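Long-range contacts in aldehyde dehydrogenase (Burkholderia cenocepacia, PDB 4O6R), which probably oxidises aldehydes to carboxylic acids with NAD(P)+ as cofactor: residues A[49-54]-A[221-226]; A[150-155]-A[228-233]; A[177-182]-A[206-211]; A[250-255]-A[462-467]. All blocks are in the same frame, centred on the assembly; numbering follows the deposited sequence. Where two conformers were deposited one is given.

Interaction 1: A[49-54]-A[221-226]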
loop_
_atom_site.group_PDB
_atom_site.type_symbol
_atom_site.label_atom_id
_atom_site.label_comp_id
_atom_site.label_asym_id
_atom_site.label_seq_id
_atom_site.Cartn_x
_atom_site.Cartn_y
_atom_site.Cartn_z
ATOM N N ASP A 49 11.648 35.737 17.608
ATOM C CA ASP A 49 11.130 34.610 18.380
ATOM C C ASP A 49 10.934 33.399 17.494
ATOM O O ASP A 49 11.235 32.277 17.881
ATOM C CB ASP A 49 9.800 34.972 19.022
ATOM C CG ASP A 49 9.925 36.145 19.989
ATOM O OD1 ASP A 49 10.595 35.984 21.045
ATOM O OD2 ASP A 49 9.370 37.221 19.668
ATOM N N VAL A 50 10.435 33.633 16.291
ATOM C CA VAL A 50 10.390 32.566 15.305
ATOM C C VAL A 50 11.786 31.981 15.076
ATOM O O VAL A 50 11.949 30.758 15.011
ATOM C CB VAL A 50 9.779 33.040 13.978
ATOM C CG1 VAL A 50 9.922 31.967 12.917
ATOM C CG2 VAL A 50 8.322 33.392 14.198
ATOM N N ASP A 51 12.795 32.838 14.987
ATOM C CA ASP A 51 14.174 32.343 14.864
ATOM C C ASP A 51 14.599 31.439 16.026
ATOM O O ASP A 51 15.143 30.381 15.815
ATOM C CB ASP A 51 15.170 33.500 14.691
ATOM C CG ASP A 51 15.024 34.205 13.346
ATOM O OD1 ASP A 51 14.321 33.665 12.481
ATOM O OD2 ASP A 51 15.583 35.318 13.159
ATOM N N LEU A 52 14.296 31.853 17.253
ATOM C CA LEU A 52 14.596 31.048 18.423
ATOM C C LEU A 52 13.864 29.707 18.371
ATOM O O LEU A 52 14.431 28.684 18.721
ATOM C CB LEU A 52 14.236 31.801 19.712
ATOM C CG LEU A 52 15.117 33.008 20.020
ATOM C CD1 LEU A 52 14.553 33.768 21.203
ATOM C CD2 LEU A 52 16.551 32.601 20.321
ATOM N N ALA A 53 12.609 29.722 17.931
ATOM C CA ALA A 53 11.812 28.509 17.840
ATOM C C ALA A 53 12.342 27.551 16.794
ATOM O O ALA A 53 12.411 26.360 17.044
ATOM C CB ALA A 53 10.360 28.865 17.558
ATOM N N VAL A 54 12.698 28.075 15.618
ATOM C CA VAL A 54 13.261 27.241 14.576
ATOM C C VAL A 54 14.634 26.707 15.012
ATOM O O VAL A 54 14.929 25.544 14.809
ATOM C CB VAL A 54 13.342 27.970 13.221
ATOM C CG1 VAL A 54 14.088 27.134 12.187
ATOM C CG2 VAL A 54 11.947 28.317 12.705
ATOM N N ALA A 221 7.079 31.440 7.381
ATOM C CA ALA A 221 6.959 31.050 5.964
ATOM C C ALA A 221 8.248 31.298 5.183
ATOM O O ALA A 221 8.560 30.531 4.277
ATOM C CB ALA A 221 5.789 31.768 5.308
ATOM N N GLU A 222 8.981 32.371 5.517
ATOM C CA GLU A 222 10.240 32.709 4.828
ATOM C C GLU A 222 11.458 31.995 5.366
ATOM O O GLU A 222 12.502 32.037 4.752
ATOM C CB GLU A 222 10.529 34.204 4.924
ATOM C CG GLU A 222 9.551 35.047 4.151
ATOM C CD GLU A 222 9.670 36.545 4.401
ATOM O OE1 GLU A 222 10.470 36.981 5.261
ATOM O OE2 GLU A 222 8.891 37.279 3.759
ATOM N N HIS A 223 11.365 31.371 6.534
ATOM C CA HIS A 223 12.570 30.943 7.247
ATOM C C HIS A 223 13.366 29.894 6.449
ATOM O O HIS A 223 12.794 28.898 6.001
ATOM C CB HIS A 223 12.216 30.394 8.628
ATOM C CG HIS A 223 13.363 30.431 9.592
ATOM N ND1 HIS A 223 14.493 29.665 9.427
ATOM C CD2 HIS A 223 13.572 31.174 10.709
ATOM C CE1 HIS A 223 15.344 29.913 10.411
ATOM N NE2 HIS A 223 14.807 30.829 11.200
ATOM N N PRO A 224 14.686 30.119 6.256
ATOM C CA PRO A 224 15.503 29.180 5.469
ATOM C C PRO A 224 15.763 27.833 6.123
ATOM O O PRO A 224 16.158 26.906 5.441
ATOM C CB PRO A 224 16.830 29.947 5.290
ATOM C CG PRO A 224 16.884 30.865 6.452
ATOM C CD PRO A 224 15.455 31.317 6.628
ATOM N N GLY A 225 15.608 27.743 7.449
ATOM C CA GLY A 225 15.692 26.505 8.221
ATOM C C GLY A 225 14.448 25.615 8.310
ATOM O O GLY A 225 14.481 24.538 8.911
ATOM N N VAL A 226 13.354 26.064 7.707
ATOM C CA VAL A 226 12.070 25.367 7.713
ATOM C C VAL A 226 11.894 24.657 6.366
ATOM O O VAL A 226 11.989 25.298 5.334
ATOM C CB VAL A 226 10.928 26.376 7.920
ATOM C CG1 VAL A 226 9.563 25.721 7.707
ATOM C CG2 VAL A 226 11.027 26.932 9.332
HETATM O O HOH W 1 16.949 31.206 12.939
#
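The imidazole of His223 has one face packed against Val54, whose CG1 lies 3.8 Å from the ring centroid, 22° off the ring normal, in a CH-pi contact. At the edge of the ring, near its plane, stands Asp51 OD1, 3.1 Å from His223 CD2. Helix 47-66 thus meets the turn that follows helix 213-222, against strand 176-180, where Val54 rests on Val178, in the Rossmann-like nucleotide-binding sheet of the aldehyde dehydrogenase fold. His223 is the first residue to leave helix 213-222 and opens a type I beta turn running to Val226. Its CG is anti to the backbone N (chi1 -158°), which directs the imidazole at helix 47-66. Both ring nitrogens have partners in the ring plane: ND1 accepts the N-H of Gly225 at 3.0 Å, fixing the ring's rotation within the turn, and NE2 lies 2.8 Å from a water. The Asp51 carboxylate is steeply turned, its plane 79° from the ring, and its OD1 forms a salt bridge with Arg219 of helix 213-222, so a charge from the first helix is paired within the second. Val50, one turn before Val54, adds CG1 obliquely to the ring and also packs on Ala216 and Arg219. Next to the ring, the side chains of Val54 and Val226 cross at about a right angle, with CG2 of Val54 3.8 Å from CG2 of Val226.

Interaction 2: A[150-155]-A[228-233]. With AMP (adenosine monophosphate), chain E.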
loop_
_atom_site.group_PDB
_atom_site.type_symbol
_atom_site.label_atom_id
_atom_site.label_comp_id
_atom_site.label_asym_id
_atom_site.label_seq_id
_atom_site.Cartn_x
_atom_site.Cartn_y
_atom_site.Cartn_z
ATOM N N VAL A 150 9.215 21.726 10.536
ATOM C CA VAL A 150 8.035 22.125 9.774
ATOM C C VAL A 150 7.338 23.269 10.479
ATOM O O VAL A 150 7.245 23.289 11.707
ATOM C CB VAL A 150 7.076 20.957 9.488
ATOM C CG1 VAL A 150 7.800 19.881 8.661
ATOM C CG2 VAL A 150 6.519 20.355 10.749
ATOM N N GLY A 151 6.872 24.217 9.676
ATOM C CA GLY A 151 6.191 25.384 10.176
ATOM C C GLY A 151 4.709 25.229 9.898
ATOM O O GLY A 151 4.330 24.764 8.810
ATOM N N GLN A 152 3.883 25.624 10.858
ATOM C CA GLN A 152 2.433 25.455 10.739
ATOM C C GLN A 152 1.722 26.704 11.207
ATOM O O GLN A 152 1.941 27.177 12.313
ATOM C CB GLN A 152 1.977 24.223 11.525
ATOM C CG GLN A 152 2.779 22.971 11.177
ATOM C CD GLN A 152 2.357 21.731 11.943
ATOM O OE1 GLN A 152 2.146 21.767 13.161
ATOM N NE2 GLN A 152 2.224 20.620 11.236
ATOM N N ILE A 153 0.824 27.205 10.368
ATOM C CA ILE A 153 0.055 28.415 10.645
ATOM C C ILE A 153 -1.413 28.042 10.602
ATOM O O ILE A 153 -1.883 27.523 9.600
ATOM C CB ILE A 153 0.382 29.531 9.627
ATOM C CG1 ILE A 153 1.840 29.956 9.766
ATOM C CG2 ILE A 153 -0.516 30.745 9.851
ATOM C CD1 ILE A 153 2.390 30.771 8.633
ATOM N N VAL A 154 -2.120 28.410 11.676
ATOM C CA VAL A 154 -3.444 27.885 12.053
ATOM C C VAL A 154 -4.429 29.044 12.333
ATOM O O VAL A 154 -4.063 29.958 13.068
ATOM C CB VAL A 154 -3.264 27.091 13.380
ATOM C CG1 VAL A 154 -4.557 26.483 13.847
ATOM C CG2 VAL A 154 -2.185 26.022 13.245
ATOM N N PRO A 155 -5.677 29.022 11.776
ATOM C CA PRO A 155 -6.591 30.079 12.092
ATOM C C PRO A 155 -7.372 29.846 13.401
ATOM O O PRO A 155 -7.075 28.907 14.154
ATOM C CB PRO A 155 -7.515 30.088 10.882
ATOM C CG PRO A 155 -7.586 28.690 10.461
ATOM C CD PRO A 155 -6.283 28.053 10.842
ATOM N N LYS A 228 9.135 22.777 5.372
ATOM C CA LYS A 228 7.749 22.773 4.895
ATOM C C LYS A 228 6.939 23.773 5.686
ATOM O O LYS A 228 7.148 23.934 6.900
ATOM C CB LYS A 228 7.123 21.382 5.026
ATOM C CG LYS A 228 5.677 21.304 4.555
ATOM C CD LYS A 228 5.100 19.899 4.628
ATOM C CE LYS A 228 3.595 19.990 4.432
ATOM N NZ LYS A 228 2.881 18.706 4.574
ATOM N N ILE A 229 6.031 24.450 4.996
ATOM C CA ILE A 229 5.103 25.337 5.643
ATOM C C ILE A 229 3.697 24.863 5.308
ATOM O O ILE A 229 3.417 24.542 4.139
ATOM C CB ILE A 229 5.309 26.798 5.212
ATOM C CG1 ILE A 229 4.384 27.765 5.960
ATOM C CG2 ILE A 229 5.134 26.966 3.707
ATOM C CD1 ILE A 229 4.758 27.976 7.411
ATOM N N ALA A 230 2.857 24.790 6.345
ATOM C CA ALA A 230 1.474 24.384 6.195
ATOM C C ALA A 230 0.582 25.518 6.671
ATOM O O ALA A 230 0.776 26.045 7.789
ATOM C CB ALA A 230 1.207 23.118 6.972
ATOM N N PHE A 231 -0.362 25.920 5.820
ATOM C CA PHE A 231 -1.187 27.069 6.089
ATOM C C PHE A 231 -2.656 26.798 5.779
ATOM O O PHE A 231 -3.014 26.203 4.732
ATOM C CB PHE A 231 -0.696 28.284 5.272
ATOM C CG PHE A 231 -1.632 29.464 5.339
ATOM C CD1 PHE A 231 -1.574 30.340 6.388
ATOM C CD2 PHE A 231 -2.593 29.665 4.353
ATOM C CE1 PHE A 231 -2.448 31.419 6.468
ATOM C CE2 PHE A 231 -3.478 30.728 4.417
ATOM C CZ PHE A 231 -3.410 31.597 5.487
ATOM N N THR A 232 -3.502 27.237 6.708
ATOM C CA THR A 232 -4.954 27.187 6.564
ATOM C C THR A 232 -5.433 28.592 6.770
ATOM O O THR A 232 -5.086 29.212 7.797
ATOM C CB THR A 232 -5.551 26.263 7.633
ATOM O OG1 THR A 232 -5.095 24.938 7.403
ATOM C CG2 THR A 232 -7.062 26.280 7.656
ATOM N N GLY A 233 -6.221 29.107 5.830
ATOM C CA GLY A 233 -6.683 30.493 5.888
ATOM C C GLY A 233 -7.162 30.987 4.534
ATOM O O GLY A 233 -7.619 30.182 3.721
HETATM P P AMP E . -5.852 34.626 7.304
HETATM O O1P AMP E . -6.118 33.622 6.235
HETATM O O2P AMP E . -4.942 35.773 6.813
HETATM O O3P AMP E . -7.127 35.038 8.064
HETATM O "O5'" AMP E . -4.964 33.914 8.500
HETATM C "C5'" AMP E . -4.988 32.562 9.034
HETATM C "C4'" AMP E . -3.681 32.379 9.863
HETATM O "O4'" AMP E . -2.578 32.895 9.091
HETATM C "C3'" AMP E . -3.580 33.113 11.207
HETATM O "O3'" AMP E . -2.897 32.367 12.265
HETATM C "C2'" AMP E . -2.846 34.409 10.821
HETATM O "O2'" AMP E . -2.200 35.133 11.892
HETATM C "C1'" AMP E . -1.867 33.945 9.746
HETATM N N9 AMP E . -1.395 35.001 8.785
HETATM C C8 AMP E . -1.996 36.188 8.469
HETATM N N7 AMP E . -1.236 36.898 7.573
HETATM C C5 AMP E . -0.123 36.169 7.280
HETATM C C6 AMP E . 1.086 36.290 6.412
HETATM N N6 AMP E . 1.300 37.364 5.641
HETATM N N1 AMP E . 2.002 35.304 6.386
HETATM C C2 AMP E . 1.826 34.215 7.148
HETATM N N3 AMP E . 0.767 34.037 7.969
HETATM C C4 AMP E . -0.233 34.935 8.089
#
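Strands 150-153 and 228-232 run side by side in parallel, joined by a ladder of backbone bonds in which Gly151 both gives and accepts. Gly151 N donates to Lys228 O at 2.8 Å in an almost straight bond (178°), and Gly151 O takes the N-H of Ala230 at 2.9 Å. Ile153 N then reaches Ala230 O at 2.8 Å, while Thr232 N makes a weak, longer bond to Ile153 O as the strands end. Beyond that rung the buried Thr232 O finds no polar partner; the Pro155 ring lies beside it, with CD 3.7 Å from Thr232 CG2. Val154 O is satisfied by the ligand, accepting from the ribose O3' of AMP at 2.8 Å. Ile153 and Phe231 project on the same face and form part of the AMP pocket. Ile153 CG2, anti to the backbone N, touches both Phe231 CD1, at 3.6 Å, and the ribose ring oxygen O4', which sits in the plane of the phenyl ring at its edge. Gly233 passes so close to the phosphate, CA to O1P 3.2 Å, that a side chain there would collide with it. On the other face, Gln152 NE2 is bound by Lys166 O and Tyr476 OH, and Lys228 NZ by Asp475 O and Gln253 OE1. Helix 235-245 packs on the face of Ile153, Ile229 and Phe231, helix 159-172 on that of Gln152, and strand 176-180 continues the sheet beyond strand 150-153.

Interaction 3: A[177-182]-A[206-211]. With AMP (adenosine monophosphate), chain E.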
loop_
_atom_site.group_PDB
_atom_site.type_symbol
_atom_site.label_atom_id
_atom_site.label_comp_id
_atom_site.label_asym_id
_atom_site.label_seq_id
_atom_site.Cartn_x
_atom_site.Cartn_y
_atom_site.Cartn_z
ATOM N N VAL A 177 8.533 20.819 15.154
ATOM C CA VAL A 177 7.419 21.698 14.827
ATOM C C VAL A 177 7.552 23.095 15.401
ATOM O O VAL A 177 7.892 23.256 16.554
ATOM C CB VAL A 177 6.064 21.094 15.283
ATOM C CG1 VAL A 177 4.934 22.118 15.228
ATOM C CG2 VAL A 177 5.736 19.899 14.409
ATOM N N VAL A 178 7.292 24.090 14.561
ATOM C CA VAL A 178 7.069 25.454 15.016
ATOM C C VAL A 178 5.667 25.805 14.531
ATOM O O VAL A 178 5.419 25.848 13.322
ATOM C CB VAL A 178 8.092 26.434 14.439
ATOM C CG1 VAL A 178 7.795 27.836 14.913
ATOM C CG2 VAL A 178 9.512 25.990 14.838
ATOM N N LEU A 179 4.771 26.015 15.488
ATOM C CA LEU A 179 3.395 26.263 15.191
ATOM C C LEU A 179 3.018 27.702 15.597
ATOM O O LEU A 179 3.253 28.127 16.733
ATOM C CB LEU A 179 2.498 25.215 15.847
ATOM C CG LEU A 179 1.004 25.239 15.448
ATOM C CD1 LEU A 179 0.402 23.835 15.393
ATOM C CD2 LEU A 179 0.211 26.048 16.422
ATOM N N LYS A 180 2.413 28.421 14.668
ATOM C CA LYS A 180 1.885 29.765 14.925
ATOM C C LYS A 180 0.357 29.718 14.965
ATOM O O LYS A 180 -0.303 29.751 13.912
ATOM C CB LYS A 180 2.358 30.799 13.885
ATOM C CG LYS A 180 1.996 32.244 14.353
ATOM C CD LYS A 180 1.532 33.203 13.277
ATOM C CE LYS A 180 0.044 33.232 13.043
ATOM N NZ LYS A 180 -0.776 33.817 14.130
ATOM N N PRO A 181 -0.222 29.617 16.171
ATOM C CA PRO A 181 -1.686 29.588 16.244
ATOM C C PRO A 181 -2.222 30.993 16.091
ATOM O O PRO A 181 -1.444 31.974 16.149
ATOM C CB PRO A 181 -1.948 29.050 17.653
ATOM C CG PRO A 181 -0.822 29.616 18.454
ATOM C CD PRO A 181 0.382 29.612 17.521
ATOM N N SER A 182 -3.524 31.117 15.919
ATOM C CA SER A 182 -4.115 32.432 15.809
ATOM C C SER A 182 -3.948 33.191 17.091
ATOM O O SER A 182 -4.218 32.665 18.191
ATOM C CB SER A 182 -5.615 32.344 15.539
ATOM O OG SER A 182 -6.124 33.647 15.501
ATOM N N VAL A 206 8.364 20.672 19.934
ATOM C CA VAL A 206 7.174 21.474 19.607
ATOM C C VAL A 206 7.381 22.863 20.189
ATOM O O VAL A 206 7.620 23.007 21.406
ATOM C CB VAL A 206 5.885 20.880 20.205
ATOM C CG1 VAL A 206 4.673 21.778 19.943
ATOM C CG2 VAL A 206 5.648 19.506 19.620
ATOM N N ASN A 207 7.287 23.869 19.326
ATOM C CA ASN A 207 7.409 25.251 19.734
ATOM C C ASN A 207 6.193 26.045 19.259
ATOM O O ASN A 207 5.809 25.967 18.083
ATOM C CB ASN A 207 8.690 25.850 19.191
ATOM C CG ASN A 207 9.880 24.966 19.448
ATOM O OD1 ASN A 207 10.543 25.104 20.466
ATOM N ND2 ASN A 207 10.129 24.021 18.553
ATOM N N ILE A 208 5.580 26.774 20.176
ATOM C CA ILE A 208 4.387 27.574 19.886
ATOM C C ILE A 208 4.703 29.067 19.939
ATOM O O ILE A 208 5.191 29.572 20.961
ATOM C CB ILE A 208 3.247 27.278 20.880
ATOM C CG1 ILE A 208 3.070 25.771 21.057
ATOM C CG2 ILE A 208 1.945 27.918 20.421
ATOM C CD1 ILE A 208 2.623 25.038 19.815
ATOM N N VAL A 209 4.389 29.773 18.853
ATOM C CA VAL A 209 4.738 31.195 18.733
ATOM C C VAL A 209 3.544 32.039 18.251
ATOM O O VAL A 209 3.510 32.497 17.124
ATOM C CB VAL A 209 5.972 31.378 17.854
ATOM C CG1 VAL A 209 7.202 30.863 18.592
ATOM C CG2 VAL A 209 5.822 30.647 16.544
ATOM N N PRO A 210 2.531 32.217 19.121
ATOM C CA PRO A 210 1.431 33.096 18.775
ATOM C C PRO A 210 1.967 34.515 18.528
ATOM O O PRO A 210 2.847 34.990 19.260
ATOM C CB PRO A 210 0.554 33.110 20.030
ATOM C CG PRO A 210 1.061 32.026 20.920
ATOM C CD PRO A 210 2.519 31.860 20.548
ATOM N N GLY A 211 1.420 35.170 17.526
ATOM C CA GLY A 211 1.838 36.507 17.133
ATOM C C GLY A 211 1.082 36.858 15.873
ATOM O O GLY A 211 0.317 36.035 15.360
HETATM P P AMP E . -5.852 34.626 7.304
HETATM O O1P AMP E . -6.118 33.622 6.235
HETATM O O2P AMP E . -4.942 35.773 6.813
HETATM O O3P AMP E . -7.127 35.038 8.064
HETATM O "O5'" AMP E . -4.964 33.914 8.500
HETATM C "C5'" AMP E . -4.988 32.562 9.034
HETATM C "C4'" AMP E . -3.681 32.379 9.863
HETATM O "O4'" AMP E . -2.578 32.895 9.091
HETATM C "C3'" AMP E . -3.580 33.113 11.207
HETATM O "O3'" AMP E . -2.897 32.367 12.265
HETATM C "C2'" AMP E . -2.846 34.409 10.821
HETATM O "O2'" AMP E . -2.200 35.133 11.892
HETATM C "C1'" AMP E . -1.867 33.945 9.746
HETATM N N9 AMP E . -1.395 35.001 8.785
HETATM C C8 AMP E . -1.996 36.188 8.469
HETATM N N7 AMP E . -1.236 36.898 7.573
HETATM C C5 AMP E . -0.123 36.169 7.280
HETATM C C6 AMP E . 1.086 36.290 6.412
HETATM N N6 AMP E . 1.300 37.364 5.641
HETATM N N1 AMP E . 2.002 35.304 6.386
HETATM C C2 AMP E . 1.826 34.215 7.148
HETATM N N3 AMP E . 0.767 34.037 7.969
HETATM C C4 AMP E . -0.233 34.935 8.089
#
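Strand 176-180, helix 187-199 and strand 206-208 form a beta-alpha-beta unit of the nucleotide-binding sheet, and its two parallel strands pair here, ending at the ribose of AMP. Val177 O is gripped twice by Asn207, by its backbone N at 2.9 Å and its side-chain ND2 at 3.1 Å, the two donors coming from opposite faces of the carbonyl plane. With CG beside its own backbone N (chi1 -48°), Asn207 can turn ND2 to the same oxygen that its N-H reaches; OD1 accepts from Asp16 N. Leu179 N to Asn207 O and Val209 N to Leu179 O continue the ladder. Beyond it, Pro181 CD packs across Ile208 CG2 at 3.7 Å, and the rings of Pro181 and Pro210 meet through their CG atoms. Val178 CG1 touches Val209 CG2 on the face of Asn207. The Lys180 chain, bent at chi2, chi3 and chi4, curls so that NZ donates to Gly211 O at 2.8 Å, nearly in line with the carbonyl, and to Pro181 O at 2.8 Å, from above that carbonyl's plane. NZ also binds ribose O2' at 3.0 Å, more weakly O3', and makes a salt bridge with Glu183. Five acceptors share three N-H, so some bonds must be bifurcated or partial. Two carbonyls and a carboxylate around this buried amine would favour its charged form, and probably hold it in position to bind the ribose hydroxyls.

Interaction 4: A[250-255]-A[462-467]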
loop_
_atom_site.group_PDB
_atom_site.type_symbol
_atom_site.label_atom_id
_atom_site.label_comp_id
_atom_site.label_asym_id
_atom_site.label_seq_id
_atom_site.Cartn_x
_atom_site.Cartn_y
_atom_site.Cartn_z
ATOM N N LYS A 250 10.958 25.559 0.230
ATOM C CA LYS A 250 10.298 24.687 1.170
ATOM C C LYS A 250 9.015 24.136 0.565
ATOM O O LYS A 250 8.369 24.770 -0.272
ATOM C CB LYS A 250 9.979 25.402 2.469
ATOM C CG LYS A 250 9.151 26.677 2.336
ATOM C CD LYS A 250 8.685 27.260 3.652
ATOM C CE LYS A 250 9.794 27.614 4.641
ATOM N NZ LYS A 250 10.765 28.632 4.132
ATOM N N ARG A 251 8.649 22.935 0.996
ATOM C CA ARG A 251 7.391 22.369 0.586
ATOM C C ARG A 251 6.262 23.204 1.197
ATOM O O ARG A 251 6.469 23.899 2.199
ATOM C CB ARG A 251 7.309 20.909 0.976
ATOM C CG ARG A 251 8.246 20.091 0.105
ATOM C CD ARG A 251 8.603 18.757 0.707
ATOM N NE ARG A 251 7.410 17.932 0.774
ATOM C CZ ARG A 251 7.402 16.637 1.083
ATOM N NH1 ARG A 251 8.527 15.998 1.335
ATOM N NH2 ARG A 251 6.253 15.972 1.103
ATOM N N VAL A 252 5.098 23.137 0.562
ATOM C CA VAL A 252 3.941 23.945 0.916
ATOM C C VAL A 252 2.662 23.082 0.962
ATOM O O VAL A 252 2.428 22.227 0.094
ATOM C CB VAL A 252 3.758 25.090 -0.107
ATOM C CG1 VAL A 252 2.511 25.917 0.197
ATOM C CG2 VAL A 252 4.984 25.991 -0.130
ATOM N N GLN A 253 1.864 23.293 1.990
ATOM C CA GLN A 253 0.517 22.741 2.071
ATOM C C GLN A 253 -0.477 23.897 2.326
ATOM O O GLN A 253 -0.209 24.799 3.130
ATOM C CB GLN A 253 0.460 21.690 3.195
ATOM C CG GLN A 253 -0.909 21.109 3.472
ATOM C CD GLN A 253 -0.849 19.996 4.504
ATOM O OE1 GLN A 253 0.254 19.600 4.971
ATOM N NE2 GLN A 253 -2.008 19.479 4.879
ATOM N N LEU A 254 -1.622 23.862 1.644
ATOM C CA LEU A 254 -2.568 24.994 1.697
ATOM C C LEU A 254 -3.978 24.477 1.797
ATOM O O LEU A 254 -4.390 23.660 0.979
ATOM C CB LEU A 254 -2.476 25.833 0.423
ATOM C CG LEU A 254 -1.124 26.434 0.038
ATOM C CD1 LEU A 254 -1.135 26.999 -1.384
ATOM C CD2 LEU A 254 -0.704 27.497 1.036
ATOM N N GLU A 255 -4.702 24.934 2.806
ATOM C CA GLU A 255 -6.160 24.715 2.875
ATOM C C GLU A 255 -6.794 26.058 2.955
ATOM O O GLU A 255 -6.679 26.754 3.962
ATOM C CB GLU A 255 -6.638 23.900 4.082
ATOM C CG GLU A 255 -8.160 23.628 4.045
ATOM C CD GLU A 255 -9.050 24.530 4.918
ATOM O OE1 GLU A 255 -9.350 25.713 4.597
ATOM O OE2 GLU A 255 -9.558 24.018 5.931
ATOM N N SER A 462 -8.868 26.022 -3.670
ATOM C CA SER A 462 -9.034 25.639 -2.279
ATOM C C SER A 462 -7.745 25.038 -1.688
ATOM O O SER A 462 -7.705 24.744 -0.516
ATOM C CB SER A 462 -10.236 24.701 -2.077
ATOM O OG SER A 462 -11.453 25.412 -2.196
ATOM N N GLY A 463 -6.723 24.840 -2.518
ATOM C CA GLY A 463 -5.408 24.456 -2.069
ATOM C C GLY A 463 -4.965 23.087 -2.494
ATOM O O GLY A 463 -5.476 22.501 -3.473
ATOM N N TYR A 464 -3.973 22.583 -1.771
ATOM C CA TYR A 464 -3.394 21.307 -2.034
ATOM C C TYR A 464 -2.749 20.738 -0.783
ATOM O O TYR A 464 -2.388 21.476 0.136
ATOM C CB TYR A 464 -2.381 21.372 -3.199
ATOM C CG TYR A 464 -1.350 22.488 -3.234
ATOM C CD1 TYR A 464 -0.161 22.389 -2.522
ATOM C CD2 TYR A 464 -1.506 23.583 -4.081
ATOM C CE1 TYR A 464 0.813 23.386 -2.582
ATOM C CE2 TYR A 464 -0.539 24.580 -4.159
ATOM C CZ TYR A 464 0.624 24.468 -3.401
ATOM O OH TYR A 464 1.594 25.435 -3.473
ATOM N N GLY A 465 -2.582 19.421 -0.798
ATOM C CA GLY A 465 -2.142 18.667 0.340
ATOM C C GLY A 465 -3.378 18.156 1.059
ATOM O O GLY A 465 -4.504 18.632 0.812
ATOM N N ARG A 466 -3.173 17.200 1.954
ATOM C CA ARG A 466 -4.264 16.621 2.729
ATOM C C ARG A 466 -3.908 16.506 4.211
ATOM O O ARG A 466 -2.774 16.115 4.560
ATOM C CB ARG A 466 -4.626 15.249 2.181
ATOM C CG ARG A 466 -5.232 15.269 0.795
ATOM C CD ARG A 466 -6.664 15.814 0.854
ATOM N NE ARG A 466 -7.339 15.864 -0.434
ATOM C CZ ARG A 466 -7.217 16.825 -1.350
ATOM N NH1 ARG A 466 -6.435 17.866 -1.149
ATOM N NH2 ARG A 466 -7.937 16.756 -2.476
ATOM N N GLU A 467 -4.881 16.836 5.052
ATOM C CA GLU A 467 -4.847 16.461 6.451
ATOM C C GLU A 467 -5.344 15.025 6.529
ATOM O O GLU A 467 -6.046 14.586 5.642
ATOM C CB GLU A 467 -5.774 17.324 7.337
ATOM C CG GLU A 467 -6.012 18.786 6.952
ATOM C CD GLU A 467 -5.054 19.767 7.546
ATOM O OE1 GLU A 467 -4.254 19.391 8.406
ATOM O OE2 GLU A 467 -5.117 20.943 7.135
HETATM O O HOH W 2 -1.182 16.934 6.463
HETATM O O HOH W 3 -5.675 21.114 0.978
#
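Leu254 and Tyr464 bond to each other in both directions, as an antiparallel hydrogen-bonded pair: Leu254 N gives a nearly straight bond to Tyr464 O at 2.9 Å, and Tyr464 N returns a more bent one, 134°, to Leu254 O at 3.0 Å. A water donates to Leu254 O and Gly465 O, bridging strand 251-255 to the chain that leaves strand 463-464. Gln253 stretches out alongside, its NE2 donating at 3.1 Å to a second water, which in turn probably donates to Arg466 O, while OE1 is held by Lys228 NZ. The carboxylate of Glu467 lies just past that amide and pairs with Lys166. Gly463 and Gly465 flank Tyr464 with backbone angles that call for glycine, and a side chain on either would collide with 250-255: at Gly463 with Leu254 O, at Gly465 with Gln253 CG. The Tyr464 side chain folds back between its backbone N and carbonyl carbon (chi1 46°), a crowded position that lays the ring along Leu254. Leu254 sits over one ring face, CD1 3.7 Å from CZ, and Val252 O comes to the ring edge, 3.3 Å from CE1. Val252 CG1 closes on the hydroxyl end, 3.8 Å from Tyr464 OH. Strand 463-464 thus pairs antiparallel with strand 251-255, whose other neighbour is parallel strand 228-232; helix 235-245 packs on Leu254 and Tyr464 through Val242, and Leu249 of a second subunit touches the same two side chains.

How the interactions relate
Interactions 2, 3 and 4 lie on one mixed sheet: 206-208 pairs with 176-180, which adjoins 138-153, then come 228-232, 251-255 and the short 463-464. Interaction 2 has its centre about 9 Å from those of interactions 3 and 4, which are about 18 Å apart and do not touch. Interaction 1 packs helix 47-66, with the turn after helix 213-222, over the sheet face that carries Val178 and Asn207, and touches the other three; Lys250 NZ of interaction 4 bonds to His223 O. Along the chain, 177-182 and 206-211 fall between the segments of both interactions 1 and 2, and interaction 4 closes last. Interactions 2 and 3 share AMP, so neighbouring strand ends build one nucleotide site.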